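Local coordinates for putative uncharacterized protein PH0355 (Pyrococcus horikoshii, PDB 2Z0T), which is of unknown function but, as an ASCH-domain protein of the PUA clan, probably binds RNA, at residues A[3-8]-A[23-28]; A[13-18]-A[45-50]; A[18-23]-A[70-75]; A[32-37]-A[49-54]; A[54-59]-A[99-104]. All blocks are in the same frame, centred on the assembly; numbering follows the deposited sequence.

Contact 1: residues A[3-8]-A[23-28]; sequences WEMGLQ and EGRLYD
Strands 2-5 and 22-26 are the two outermost strands of one strongly curved mixed sheet, and here its edges bend toward each other as in the pseudobarrel of PUA-like domains. The backbones stay far apart, with 10.4 Å between M5 CA and R25 CA, so side chains and the G6 carbonyl bridge the gap.

Charge and hydrogen bonding centre on the R25 guanidinium, brought inward by a chain bent at chi2 (-87°). Within its own strand R25 grips E23 side-on: NE and NH2 both donate to OE2 of E23, NE to the anti lone pair at 2.7 Å and NH2 from above the carboxylate plane. Across the gap, NH2 donates to the G6 carbonyl in a very short bond. The two partners pin the rotation of the planar group. The other E23 oxygen, OE1, pairs with K20, which would be expected to keep this buried cluster charged.

Packing contacts complete the grip. M5, with CG in the crowded position between N and C (chi1 54°), sets SD 3.8 Å above the centre of the guanidinium face. L7 brings CD1 to the carboxylate tip, 3.6 Å from E23 OE2, while F42 of the adjoining strand touches M5, L7 and R25. The bond from R25 NH2 to G6 O spans 2.5 Å, lies in the guanidinium plane and runs nearly along the C=O axis.

Contact 2: residues A[13-18]-A[45-50]; sequences ELIKAG and GKLKVK
L47 opens its two methyl branches over the last turn of helix 9-16, one to I15 and the other to K16. Its CG stands anti to the backbone N (chi1 171°), which carries both branches from the strand toward the helix. CD2 lies 3.7 Å from CG2 of I15, the two chains crossing obliquely. I15 presents this methyl because its CG1 is anti to the carbonyl carbon and CG2 anti to the backbone N. The same CG2 also meets V49, whose CG1 approaches to 4.1 Å of I15 CG2 from a chain set about at right angles.

K16 starts to one side of the strand and is extended as far as CE, with only chi4 turned (-63°). This last bend swings NZ to the K46 carbonyl, 3.1 Å from NZ to O, where it donates in the carbonyl plane. K16 and L47 reach toward each other tip to tip: K16 CG comes within 3.9 Å of L47 CD1, and NZ ends 3.5 Å from that methyl.

K46 and L47 together form a classic beta bulge opposite F42 at the start of strand 47-57. After the helix, G18 has positive phi and closes the last turn as a Schellman motif. I15 reaches further to I105 and P107, so the helix packs across the sheet. The chemistry thus splits in two: a buried aliphatic cluster of I15, L47 and V49, and at its exposed border a lysine whose tip is fixed by a main-chain oxygen, probably keeping its charge without a carboxylate at bonding distance in this contact.

Contact 3: residues A[18-23]-A[70-75]; sequences GKKKIE and ENVLPG
K20 and V72 set the orientation of this contact, since the lysine runs alongside the 70-75 segment and turns its tip into it. CG of K20 is anti to the backbone N (chi1 178°), and the chain stays extended until chi4 (59°) bends NZ onto the V72 carbonyl, 2.8 Å from NZ to O and in the carbonyl plane. From there NZ also donates to I22 O at 2.7 Å and reaches OE1 of E23 in a salt bridge, its hydrogen bond to that oxygen weak. Two carbonyls and a carboxylate thus hold a buried ammonium in place, and the negative partner would be expected to favour the charged form.

I22 and V72 cross obliquely, with V72 CG2 resting 3.8 Å from I22 CB. P74 points at the other segment from the far end, its CG sitting 3.9 Å from the backbone N of K20 and beside CB of both K19 and K20.

Main-chain bonds lie between these side chains. N71 O accepts from two successive amides, K21 N in the carbonyl plane at 3.0 Å and I22 N from above it at 3.2 Å, a bifurcated acceptor. At the exposed border a water donates to both K19 O and N71 OD1, while ND2 of N71 bonds to E67 O.

The contact docks the lead-in to strand 22-26 onto helix 69-72. V72 lies against L64 of helix 60-67 and Y86 of helix 79-87, K20 packs on L14 and makes a cation-pi contact with Y11 of helix 9-16, and I22 meets A102 and E104 of strand 100-107.

Contact 4: residues A[32-37]-A[49-54]; sequences RQIKPG and VKVKGI
Two carbonyl groups, flat and differently approached, frame this contact, with the P36 ring of the loop lying against the strand. The V51 carbonyl is met in its own plane by G37 N, 2.9 Å from N to O and close to straight at 164°. The G37 carbonyl, by contrast, is approached from above its plane by K50 NZ, 3.0 Å from NZ to O. A water bridges the same pair, donating to G37 O and accepting from K50 NZ. The P36 ring turns its CB, CG and CD side to the strand: CB lies by K52 O, CG is 3.9 Å from G53 CA, and CD is 4.1 Å from I54 CG1. Next to the ring, P36 CA makes a CA-H...O contact of 3.4 Å with V51 O, so that oxygen receives both loop residues.

K50 folds to reach the loop: CG is anti to the backbone N, but chi2 (68°) and chi3 (74°) both bend, and CD passes beside the G37 carbonyl before NZ arrives. On the buried side I34 points at the strand. Its CG2 touches V51 CG2 at 3.9 Å and also I54 CD1, crossing both chains at about a right angle, while V51 CG1 meets K35 O.

This loop lies between strands 22-26 and 39-42, and I34 continues onto W3 and M5 of strand 2-5. V51 also makes a backbone hydrogen bond with D38, just before strand 39-42, and past it K52 and G53 form a classic bulge opposite E104 of strand 100-107.

Contact 5: residues A[54-59]-A[99-104]; sequences IRVYSS and GVVAIE
Four backbone bonds make the tight part of this contact, where strand segment 54-57 runs antiparallel to 100-104, their axes approaching to 4.6 Å. R55 with A102 and Y57 with V100 are hydrogen-bonded pairs. The shortest of these bonds, from Y57 N to V100 O at 2.6 Å, runs nearly along the C=O axis. Between them V56 and V101 form a non-hydrogen-bonded pair, and on their face V101 CG2 sits 3.8 Å from I54 CG2, with I103 beside I54. On the other face Y57 turns its ring edge to the A102 methyl, CE2 to CB 3.9 Å. V100 CG2 reaches the backbone carbon of S59, and G99 CA lies close to Y57 O.

The looser side is polar and partly exposed. R55, bent at chi3 (-78°), lays the edge of its guanidinium on E104: NH1 donates at 3.1 Å to the anti lone pair of OE1, with the planes 49° apart. E67 of helix 60-67 is the second partner, salt-bridged to R55 and hydrogen-bonded to Y57 OH. S59 then N-caps that helix. Strands 47-57 and 100-107, joined through the helices between them, are an antiparallel pair inside the five-stranded mixed sheet of this ASCH domain.

From the N terminus, strand 2-5 passes into helix 9-16 and then strand 22-26, and contact 1 closes that first loop by bringing the two edge strands of the sheet together. Contact 2, opening on the helix within that loop, crosses contact 1 and ends on strand 47-57. Contact 3 starts at G18, where contact 2's helical segment ends, crosses both, and reaches helix 69-72. Contact 4, a short closure between the 32-37 loop and strand 47-57, nests inside the loop of contact 3 and ends on the same strand as contact 2. Contact 5 crosses contact 3, shares I54 with contact 4, and closes the long, mostly helical excursion from strand 47-57 to strand 100-107.

Contact 1: residues A[3-8]-A[23-28]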
# COMPACT_ATOMS: atom_id res chain seq x y z
N TRP A 3 10.04 -4.95 8.27
CA TRP A 3 8.70 -4.87 8.83
C TRP A 3 7.81 -6.00 8.34
O TRP A 3 7.92 -6.44 7.20
CB TRP A 3 8.06 -3.54 8.47
CG TRP A 3 8.94 -2.38 8.77
CD1 TRP A 3 9.66 -1.65 7.87
CD2 TRP A 3 9.23 -1.83 10.05
NE1 TRP A 3 10.39 -0.68 8.52
CE2 TRP A 3 10.14 -0.77 9.86
CE3 TRP A 3 8.81 -2.14 11.36
CZ2 TRP A 3 10.64 -0.01 10.93
CZ3 TRP A 3 9.31 -1.38 12.42
CH2 TRP A 3 10.22 -0.33 12.19
N GLU A 4 6.91 -6.46 9.20
CA GLU A 4 5.99 -7.53 8.84
C GLU A 4 4.57 -7.00 8.79
O GLU A 4 4.14 -6.26 9.68
CB GLU A 4 6.05 -8.66 9.87
CG GLU A 4 7.37 -9.38 9.98
CD GLU A 4 7.35 -10.43 11.06
OE1 GLU A 4 6.46 -11.31 11.02
OE2 GLU A 4 8.21 -10.38 11.96
N MET A 5 3.84 -7.37 7.75
CA MET A 5 2.45 -6.98 7.64
C MET A 5 1.69 -7.91 6.71
O MET A 5 2.28 -8.54 5.82
CB MET A 5 2.30 -5.50 7.21
CG MET A 5 3.02 -5.06 5.95
SD MET A 5 2.88 -3.23 5.71
CE MET A 5 4.37 -2.66 6.49
N GLY A 6 0.39 -8.04 6.96
CA GLY A 6 -0.42 -8.92 6.15
C GLY A 6 -0.72 -8.34 4.78
O GLY A 6 -0.64 -7.13 4.57
N LEU A 7 -1.05 -9.22 3.84
CA LEU A 7 -1.38 -8.81 2.49
C LEU A 7 -2.25 -9.87 1.84
O LEU A 7 -1.93 -11.06 1.88
CB LEU A 7 -0.11 -8.62 1.67
CG LEU A 7 -0.32 -8.05 0.26
CD1 LEU A 7 -0.81 -6.60 0.37
CD2 LEU A 7 0.99 -8.10 -0.52
N GLN A 8 -3.37 -9.44 1.25
CA GLN A 8 -4.27 -10.38 0.59
C GLN A 8 -3.58 -11.07 -0.58
O GLN A 8 -2.75 -10.48 -1.26
CB GLN A 8 -5.53 -9.65 0.12
CG GLN A 8 -6.44 -9.24 1.26
CD GLN A 8 -7.78 -8.69 0.78
OE1 GLN A 8 -8.69 -8.47 1.58
NE2 GLN A 8 -7.90 -8.47 -0.52
N GLU A 23 1.98 0.09 -2.40
CA GLU A 23 1.14 -0.52 -1.38
C GLU A 23 0.57 0.62 -0.55
O GLU A 23 1.32 1.38 0.06
CB GLU A 23 1.93 -1.47 -0.48
CG GLU A 23 1.14 -1.96 0.75
CD GLU A 23 -0.14 -2.72 0.40
OE1 GLU A 23 -0.42 -2.91 -0.81
OE2 GLU A 23 -0.87 -3.12 1.33
N GLY A 24 -0.75 0.75 -0.56
CA GLY A 24 -1.39 1.80 0.20
C GLY A 24 -1.79 1.29 1.57
O GLY A 24 -2.30 0.17 1.69
N ARG A 25 -1.55 2.10 2.59
CA ARG A 25 -1.86 1.75 3.97
C ARG A 25 -2.25 3.00 4.74
O ARG A 25 -2.06 4.12 4.25
CB ARG A 25 -0.63 1.16 4.66
CG ARG A 25 -0.15 -0.16 4.10
CD ARG A 25 -0.86 -1.31 4.76
NE ARG A 25 -0.68 -2.53 3.98
CZ ARG A 25 -0.72 -3.75 4.48
NH1 ARG A 25 -0.94 -3.94 5.78
NH2 ARG A 25 -0.55 -4.80 3.68
N LEU A 26 -2.80 2.82 5.93
CA LEU A 26 -3.11 3.96 6.77
C LEU A 26 -1.74 4.39 7.27
O LEU A 26 -0.90 3.54 7.57
CB LEU A 26 -3.96 3.56 7.98
CG LEU A 26 -5.47 3.43 7.78
CD1 LEU A 26 -6.10 2.88 9.05
CD2 LEU A 26 -6.05 4.79 7.43
N TYR A 27 -1.50 5.69 7.33
CA TYR A 27 -0.22 6.20 7.82
C TYR A 27 -0.33 6.19 9.34
O TYR A 27 -0.30 7.23 9.99
CB TYR A 27 -0.01 7.62 7.29
CG TYR A 27 1.34 8.25 7.62
CD1 TYR A 27 2.53 7.55 7.41
CD2 TYR A 27 1.41 9.56 8.08
CE1 TYR A 27 3.77 8.15 7.66
CE2 TYR A 27 2.65 10.17 8.33
CZ TYR A 27 3.81 9.45 8.12
OH TYR A 27 5.03 10.05 8.36
N ASP A 28 -0.48 4.98 9.89
CA ASP A 28 -0.63 4.81 11.33
C ASP A 28 0.70 4.67 12.07
O ASP A 28 1.77 4.82 11.48
CB ASP A 28 -1.52 3.59 11.63
CG ASP A 28 -1.07 2.35 10.89
OD1 ASP A 28 0.15 2.17 10.70
OD2 ASP A 28 -1.94 1.54 10.50

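Contact 2: residues A[13-18]-A[45-50]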
# COMPACT_ATOMS: atom_id res chain seq x y z
N GLU A 13 0.36 -11.66 -5.86
CA GLU A 13 0.63 -11.99 -7.25
C GLU A 13 0.88 -10.75 -8.12
O GLU A 13 1.80 -10.74 -8.94
CB GLU A 13 -0.54 -12.79 -7.83
CG GLU A 13 -0.33 -13.21 -9.28
CD GLU A 13 -1.50 -13.99 -9.84
OE1 GLU A 13 -2.63 -13.47 -9.80
OE2 GLU A 13 -1.28 -15.13 -10.32
N LEU A 14 0.06 -9.72 -7.93
CA LEU A 14 0.19 -8.48 -8.71
C LEU A 14 1.52 -7.78 -8.47
O LEU A 14 2.08 -7.17 -9.38
CB LEU A 14 -0.97 -7.54 -8.38
CG LEU A 14 -2.33 -7.99 -8.92
CD1 LEU A 14 -3.44 -7.17 -8.31
CD2 LEU A 14 -2.33 -7.87 -10.44
N ILE A 15 2.02 -7.86 -7.24
CA ILE A 15 3.30 -7.24 -6.91
C ILE A 15 4.44 -8.05 -7.55
O ILE A 15 5.36 -7.48 -8.13
CB ILE A 15 3.51 -7.17 -5.39
CG1 ILE A 15 2.46 -6.24 -4.77
CG2 ILE A 15 4.91 -6.69 -5.07
CD1 ILE A 15 2.53 -6.13 -3.26
N LYS A 16 4.36 -9.37 -7.44
CA LYS A 16 5.39 -10.23 -8.03
C LYS A 16 5.46 -10.02 -9.54
O LYS A 16 6.55 -10.04 -10.13
CB LYS A 16 5.08 -11.70 -7.75
CG LYS A 16 5.18 -12.12 -6.29
CD LYS A 16 4.89 -13.61 -6.14
CE LYS A 16 4.99 -14.06 -4.69
NZ LYS A 16 6.37 -13.91 -4.15
N ALA A 17 4.30 -9.81 -10.16
CA ALA A 17 4.21 -9.61 -11.60
C ALA A 17 4.62 -8.21 -12.06
O ALA A 17 4.71 -7.94 -13.25
CB ALA A 17 2.80 -9.92 -12.08
N GLY A 18 4.87 -7.32 -11.10
CA GLY A 18 5.28 -5.97 -11.44
C GLY A 18 4.17 -5.00 -11.79
O GLY A 18 4.44 -3.88 -12.22
N GLY A 45 5.90 -14.24 5.04
CA GLY A 45 6.96 -14.69 4.15
C GLY A 45 6.58 -15.06 2.73
O GLY A 45 7.44 -15.49 1.96
N LYS A 46 5.32 -14.89 2.37
CA LYS A 46 4.89 -15.21 1.01
C LYS A 46 5.50 -14.26 -0.01
O LYS A 46 5.57 -14.56 -1.20
CB LYS A 46 3.37 -15.19 0.91
CG LYS A 46 2.71 -16.37 1.62
CD LYS A 46 1.21 -16.37 1.47
CE LYS A 46 0.61 -17.64 2.06
NZ LYS A 46 -0.87 -17.65 1.97
N LEU A 47 5.96 -13.11 0.46
CA LEU A 47 6.57 -12.11 -0.41
C LEU A 47 7.40 -11.11 0.39
O LEU A 47 6.99 -10.67 1.46
CB LEU A 47 5.49 -11.37 -1.20
CG LEU A 47 5.95 -10.14 -2.00
CD1 LEU A 47 6.87 -10.58 -3.14
CD2 LEU A 47 4.73 -9.41 -2.53
N LYS A 48 8.56 -10.76 -0.15
CA LYS A 48 9.45 -9.80 0.49
C LYS A 48 9.69 -8.68 -0.51
O LYS A 48 9.91 -8.94 -1.69
CB LYS A 48 10.79 -10.46 0.84
CG LYS A 48 11.73 -9.57 1.62
CD LYS A 48 13.13 -10.16 1.71
CE LYS A 48 13.13 -11.54 2.35
NZ LYS A 48 14.51 -12.08 2.48
N VAL A 49 9.63 -7.44 -0.05
CA VAL A 49 9.85 -6.31 -0.94
C VAL A 49 10.76 -5.27 -0.32
O VAL A 49 10.90 -5.20 0.90
CB VAL A 49 8.51 -5.60 -1.31
CG1 VAL A 49 7.57 -6.58 -2.00
CG2 VAL A 49 7.87 -5.02 -0.05
N LYS A 50 11.40 -4.48 -1.18
CA LYS A 50 12.28 -3.41 -0.74
C LYS A 50 11.46 -2.13 -0.83
O LYS A 50 10.69 -1.95 -1.78
CB LYS A 50 13.49 -3.30 -1.66
CG LYS A 50 14.31 -2.02 -1.47
CD LYS A 50 15.04 -1.98 -0.13
CE LYS A 50 16.24 -2.91 -0.12
NZ LYS A 50 17.08 -2.71 1.09

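Contact 3: residues A[18-23]-A[70-75]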
# COMPACT_ATOMS: atom_id res chain seq x y z
N GLY A 18 4.87 -7.32 -11.10
CA GLY A 18 5.28 -5.97 -11.44
C GLY A 18 4.17 -5.00 -11.79
O GLY A 18 4.44 -3.88 -12.22
N LYS A 19 2.92 -5.42 -11.60
CA LYS A 19 1.77 -4.56 -11.89
C LYS A 19 1.48 -3.64 -10.71
O LYS A 19 1.28 -2.44 -10.88
CB LYS A 19 0.54 -5.40 -12.21
CG LYS A 19 0.68 -6.26 -13.45
CD LYS A 19 -0.59 -7.04 -13.72
CE LYS A 19 -0.44 -7.96 -14.92
NZ LYS A 19 -1.68 -8.76 -15.17
N LYS A 20 1.44 -4.21 -9.51
CA LYS A 20 1.19 -3.43 -8.31
C LYS A 20 2.55 -2.97 -7.79
O LYS A 20 3.32 -3.76 -7.23
CB LYS A 20 0.47 -4.28 -7.26
CG LYS A 20 0.20 -3.58 -5.94
CD LYS A 20 -0.76 -4.39 -5.08
CE LYS A 20 -0.86 -3.86 -3.65
NZ LYS A 20 -1.31 -2.44 -3.58
N LYS A 21 2.86 -1.69 -7.99
CA LYS A 21 4.15 -1.14 -7.58
C LYS A 21 4.05 -0.29 -6.32
O LYS A 21 5.06 0.17 -5.80
CB LYS A 21 4.74 -0.30 -8.71
CG LYS A 21 4.91 -1.04 -10.03
CD LYS A 21 5.47 -0.13 -11.12
CE LYS A 21 6.87 0.38 -10.76
NZ LYS A 21 7.83 -0.74 -10.55
N ILE A 22 2.83 -0.10 -5.85
CA ILE A 22 2.56 0.72 -4.67
C ILE A 22 1.67 -0.02 -3.69
O ILE A 22 0.71 -0.68 -4.10
CB ILE A 22 1.83 2.03 -5.06
CG1 ILE A 22 2.65 2.80 -6.10
CG2 ILE A 22 1.56 2.87 -3.82
CD1 ILE A 22 4.01 3.26 -5.61
N GLU A 23 1.98 0.09 -2.40
CA GLU A 23 1.14 -0.52 -1.38
C GLU A 23 0.57 0.62 -0.55
O GLU A 23 1.32 1.38 0.06
CB GLU A 23 1.93 -1.47 -0.48
CG GLU A 23 1.14 -1.96 0.75
CD GLU A 23 -0.14 -2.72 0.40
OE1 GLU A 23 -0.42 -2.91 -0.81
OE2 GLU A 23 -0.87 -3.12 1.33
N GLU A 70 -4.07 2.25 -11.33
CA GLU A 70 -3.57 1.03 -11.94
C GLU A 70 -2.29 0.51 -11.27
O GLU A 70 -2.03 -0.69 -11.26
CB GLU A 70 -3.31 1.25 -13.44
CG GLU A 70 -2.85 0.01 -14.18
CD GLU A 70 -3.70 -1.21 -13.86
OE1 GLU A 70 -4.94 -1.12 -13.94
OE2 GLU A 70 -3.12 -2.27 -13.52
N ASN A 71 -1.52 1.43 -10.70
CA ASN A 71 -0.27 1.06 -10.03
C ASN A 71 -0.49 0.63 -8.58
O ASN A 71 0.40 0.03 -7.96
CB ASN A 71 0.71 2.23 -10.06
CG ASN A 71 1.03 2.68 -11.47
OD1 ASN A 71 1.46 1.89 -12.30
ND2 ASN A 71 0.81 3.96 -11.75
N VAL A 72 -1.67 0.92 -8.05
CA VAL A 72 -1.98 0.58 -6.67
C VAL A 72 -2.96 -0.59 -6.56
O VAL A 72 -2.73 -1.54 -5.81
CB VAL A 72 -2.57 1.79 -5.93
CG1 VAL A 72 -2.67 1.49 -4.44
CG2 VAL A 72 -1.71 3.03 -6.18
N LEU A 73 -4.04 -0.51 -7.32
CA LEU A 73 -5.07 -1.54 -7.34
C LEU A 73 -5.35 -1.94 -8.78
O LEU A 73 -6.35 -1.54 -9.37
CB LEU A 73 -6.35 -1.01 -6.69
CG LEU A 73 -6.21 -0.45 -5.27
CD1 LEU A 73 -7.52 0.18 -4.85
CD2 LEU A 73 -5.80 -1.56 -4.31
N PRO A 74 -4.45 -2.74 -9.38
CA PRO A 74 -4.61 -3.20 -10.76
C PRO A 74 -5.99 -3.78 -11.04
O PRO A 74 -6.47 -4.63 -10.28
CB PRO A 74 -3.50 -4.23 -10.90
CG PRO A 74 -2.43 -3.70 -10.00
CD PRO A 74 -3.22 -3.29 -8.78
N GLY A 75 -6.62 -3.33 -12.11
CA GLY A 75 -7.93 -3.84 -12.46
C GLY A 75 -9.10 -2.96 -12.05
O GLY A 75 -10.14 -2.98 -12.70
O HOH W 1 1.57 -0.89 -12.92

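Contact 4: residues A[32-37]-A[49-54]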
# COMPACT_ATOMS: atom_id res chain seq x y z
N ARG A 32 4.41 4.67 10.37
CA ARG A 32 5.18 5.90 10.57
C ARG A 32 6.65 5.70 10.92
O ARG A 32 7.35 6.66 11.24
CB ARG A 32 4.50 6.76 11.64
CG ARG A 32 3.17 7.33 11.18
CD ARG A 32 2.44 8.11 12.25
NE ARG A 32 1.24 8.73 11.69
CZ ARG A 32 0.47 9.60 12.34
NH1 ARG A 32 0.79 9.98 13.57
NH2 ARG A 32 -0.59 10.12 11.74
N GLN A 33 7.13 4.46 10.85
CA GLN A 33 8.52 4.20 11.17
C GLN A 33 9.25 3.57 9.99
O GLN A 33 10.39 3.12 10.13
CB GLN A 33 8.62 3.31 12.40
CG GLN A 33 7.82 2.03 12.33
CD GLN A 33 7.64 1.38 13.69
OE1 GLN A 33 8.60 1.17 14.42
NE2 GLN A 33 6.40 1.06 14.03
N ILE A 34 8.59 3.56 8.84
CA ILE A 34 9.16 2.98 7.63
C ILE A 34 9.83 4.03 6.76
O ILE A 34 9.33 5.14 6.60
CB ILE A 34 8.05 2.28 6.81
CG1 ILE A 34 7.36 1.22 7.66
CG2 ILE A 34 8.65 1.67 5.54
CD1 ILE A 34 6.23 0.49 6.94
N LYS A 35 10.98 3.68 6.19
CA LYS A 35 11.70 4.60 5.33
C LYS A 35 12.35 3.85 4.17
O LYS A 35 12.56 2.64 4.26
CB LYS A 35 12.78 5.35 6.13
CG LYS A 35 13.87 4.45 6.72
CD LYS A 35 14.83 5.27 7.57
CE LYS A 35 15.92 4.40 8.18
NZ LYS A 35 15.34 3.35 9.06
N PRO A 36 12.64 4.55 3.06
CA PRO A 36 13.26 3.89 1.92
C PRO A 36 14.52 3.15 2.39
O PRO A 36 15.29 3.68 3.19
CB PRO A 36 13.57 5.05 0.97
CG PRO A 36 12.43 5.98 1.23
CD PRO A 36 12.34 5.96 2.75
N GLY A 37 14.71 1.93 1.90
CA GLY A 37 15.86 1.15 2.31
C GLY A 37 15.41 0.00 3.20
O GLY A 37 16.11 -1.00 3.34
N VAL A 49 9.63 -7.44 -0.05
CA VAL A 49 9.85 -6.31 -0.94
C VAL A 49 10.76 -5.27 -0.32
O VAL A 49 10.90 -5.20 0.90
CB VAL A 49 8.51 -5.60 -1.31
CG1 VAL A 49 7.57 -6.58 -2.00
CG2 VAL A 49 7.87 -5.02 -0.05
N LYS A 50 11.40 -4.48 -1.18
CA LYS A 50 12.28 -3.41 -0.74
C LYS A 50 11.46 -2.13 -0.83
O LYS A 50 10.69 -1.95 -1.78
CB LYS A 50 13.49 -3.30 -1.66
CG LYS A 50 14.31 -2.02 -1.47
CD LYS A 50 15.04 -1.98 -0.13
CE LYS A 50 16.24 -2.91 -0.12
NZ LYS A 50 17.08 -2.71 1.09
N VAL A 51 11.59 -1.26 0.17
CA VAL A 51 10.87 0.02 0.18
C VAL A 51 11.72 1.02 -0.59
O VAL A 51 12.85 1.31 -0.21
CB VAL A 51 10.66 0.54 1.61
CG1 VAL A 51 9.97 1.92 1.57
CG2 VAL A 51 9.81 -0.44 2.41
N LYS A 52 11.16 1.54 -1.69
CA LYS A 52 11.88 2.50 -2.53
C LYS A 52 11.43 3.94 -2.32
O LYS A 52 12.16 4.87 -2.66
CB LYS A 52 11.70 2.13 -4.01
CG LYS A 52 11.95 0.66 -4.33
CD LYS A 52 13.37 0.22 -4.01
CE LYS A 52 14.38 0.90 -4.91
NZ LYS A 52 15.76 0.37 -4.68
N GLY A 53 10.23 4.12 -1.77
CA GLY A 53 9.73 5.47 -1.55
C GLY A 53 8.55 5.52 -0.60
O GLY A 53 7.84 4.53 -0.43
N ILE A 54 8.34 6.69 0.01
CA ILE A 54 7.25 6.91 0.95
C ILE A 54 6.59 8.26 0.65
O ILE A 54 7.26 9.30 0.71
CB ILE A 54 7.76 6.93 2.42
CG1 ILE A 54 8.27 5.54 2.83
CG2 ILE A 54 6.64 7.39 3.36
CD1 ILE A 54 7.18 4.49 2.97
O HOH W 2 18.70 -0.89 2.17

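Contact 5: residues A[54-59]-A[99-104]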
# COMPACT_ATOMS: atom_id res chain seq x y z
N ILE A 54 8.34 6.69 0.01
CA ILE A 54 7.25 6.91 0.95
C ILE A 54 6.59 8.26 0.65
O ILE A 54 7.26 9.30 0.71
CB ILE A 54 7.76 6.93 2.42
CG1 ILE A 54 8.27 5.54 2.83
CG2 ILE A 54 6.64 7.39 3.36
CD1 ILE A 54 7.18 4.49 2.97
N ARG A 55 5.30 8.24 0.32
CA ARG A 55 4.56 9.47 0.03
C ARG A 55 3.25 9.45 0.82
O ARG A 55 2.47 8.51 0.72
CB ARG A 55 4.29 9.57 -1.48
CG ARG A 55 5.58 9.69 -2.29
CD ARG A 55 5.33 9.78 -3.79
NE ARG A 55 5.01 8.49 -4.40
CZ ARG A 55 5.90 7.53 -4.66
NH1 ARG A 55 7.19 7.71 -4.37
NH2 ARG A 55 5.51 6.41 -5.23
N VAL A 56 3.03 10.49 1.61
CA VAL A 56 1.85 10.57 2.47
C VAL A 56 0.78 11.53 1.97
O VAL A 56 1.07 12.64 1.53
CB VAL A 56 2.26 10.94 3.91
CG1 VAL A 56 1.05 10.87 4.84
CG2 VAL A 56 3.35 9.99 4.39
N TYR A 57 -0.47 11.08 2.07
CA TYR A 57 -1.63 11.85 1.63
C TYR A 57 -2.66 11.98 2.75
O TYR A 57 -2.57 11.31 3.78
CB TYR A 57 -2.27 11.14 0.42
CG TYR A 57 -1.31 10.98 -0.74
CD1 TYR A 57 -1.14 12.01 -1.67
CD2 TYR A 57 -0.55 9.82 -0.89
CE1 TYR A 57 -0.24 11.88 -2.73
CE2 TYR A 57 0.35 9.69 -1.94
CZ TYR A 57 0.51 10.72 -2.85
OH TYR A 57 1.41 10.59 -3.88
N SER A 58 -3.66 12.84 2.54
CA SER A 58 -4.69 13.03 3.55
C SER A 58 -5.81 12.01 3.39
O SER A 58 -6.60 11.80 4.31
CB SER A 58 -5.27 14.44 3.45
OG SER A 58 -6.01 14.59 2.24
N SER A 59 -5.87 11.36 2.23
CA SER A 59 -6.92 10.37 1.97
C SER A 59 -6.55 9.35 0.91
O SER A 59 -5.61 9.54 0.15
CB SER A 59 -8.20 11.09 1.53
OG SER A 59 -8.05 11.63 0.23
N GLY A 99 -4.13 9.72 8.14
CA GLY A 99 -3.70 10.07 6.80
C GLY A 99 -3.40 8.75 6.11
O GLY A 99 -3.55 7.69 6.72
N VAL A 100 -2.97 8.80 4.85
CA VAL A 100 -2.70 7.59 4.08
C VAL A 100 -1.30 7.61 3.49
O VAL A 100 -0.81 8.65 3.05
CB VAL A 100 -3.72 7.46 2.93
CG1 VAL A 100 -3.39 6.26 2.06
CG2 VAL A 100 -5.12 7.34 3.51
N VAL A 101 -0.65 6.45 3.47
CA VAL A 101 0.70 6.39 2.93
C VAL A 101 0.82 5.47 1.72
O VAL A 101 0.23 4.38 1.68
CB VAL A 101 1.72 5.94 4.01
CG1 VAL A 101 1.35 4.56 4.54
CG2 VAL A 101 3.13 5.93 3.44
N ALA A 102 1.55 5.93 0.71
CA ALA A 102 1.79 5.15 -0.49
C ALA A 102 3.23 4.66 -0.36
O ALA A 102 4.17 5.45 -0.36
CB ALA A 102 1.66 6.02 -1.74
N ILE A 103 3.40 3.35 -0.21
CA ILE A 103 4.73 2.77 -0.06
C ILE A 103 5.18 2.22 -1.42
O ILE A 103 4.60 1.27 -1.93
CB ILE A 103 4.71 1.61 0.97
CG1 ILE A 103 4.06 2.09 2.27
CG2 ILE A 103 6.12 1.11 1.22
CD1 ILE A 103 3.85 0.99 3.29
N GLU A 104 6.20 2.85 -2.00
CA GLU A 104 6.72 2.41 -3.29
C GLU A 104 7.54 1.16 -3.02
O GLU A 104 8.50 1.20 -2.26
CB GLU A 104 7.60 3.48 -3.92
CG GLU A 104 7.96 3.20 -5.38
CD GLU A 104 8.92 4.23 -5.95
OE1 GLU A 104 8.80 5.42 -5.59
OE2 GLU A 104 9.80 3.85 -6.77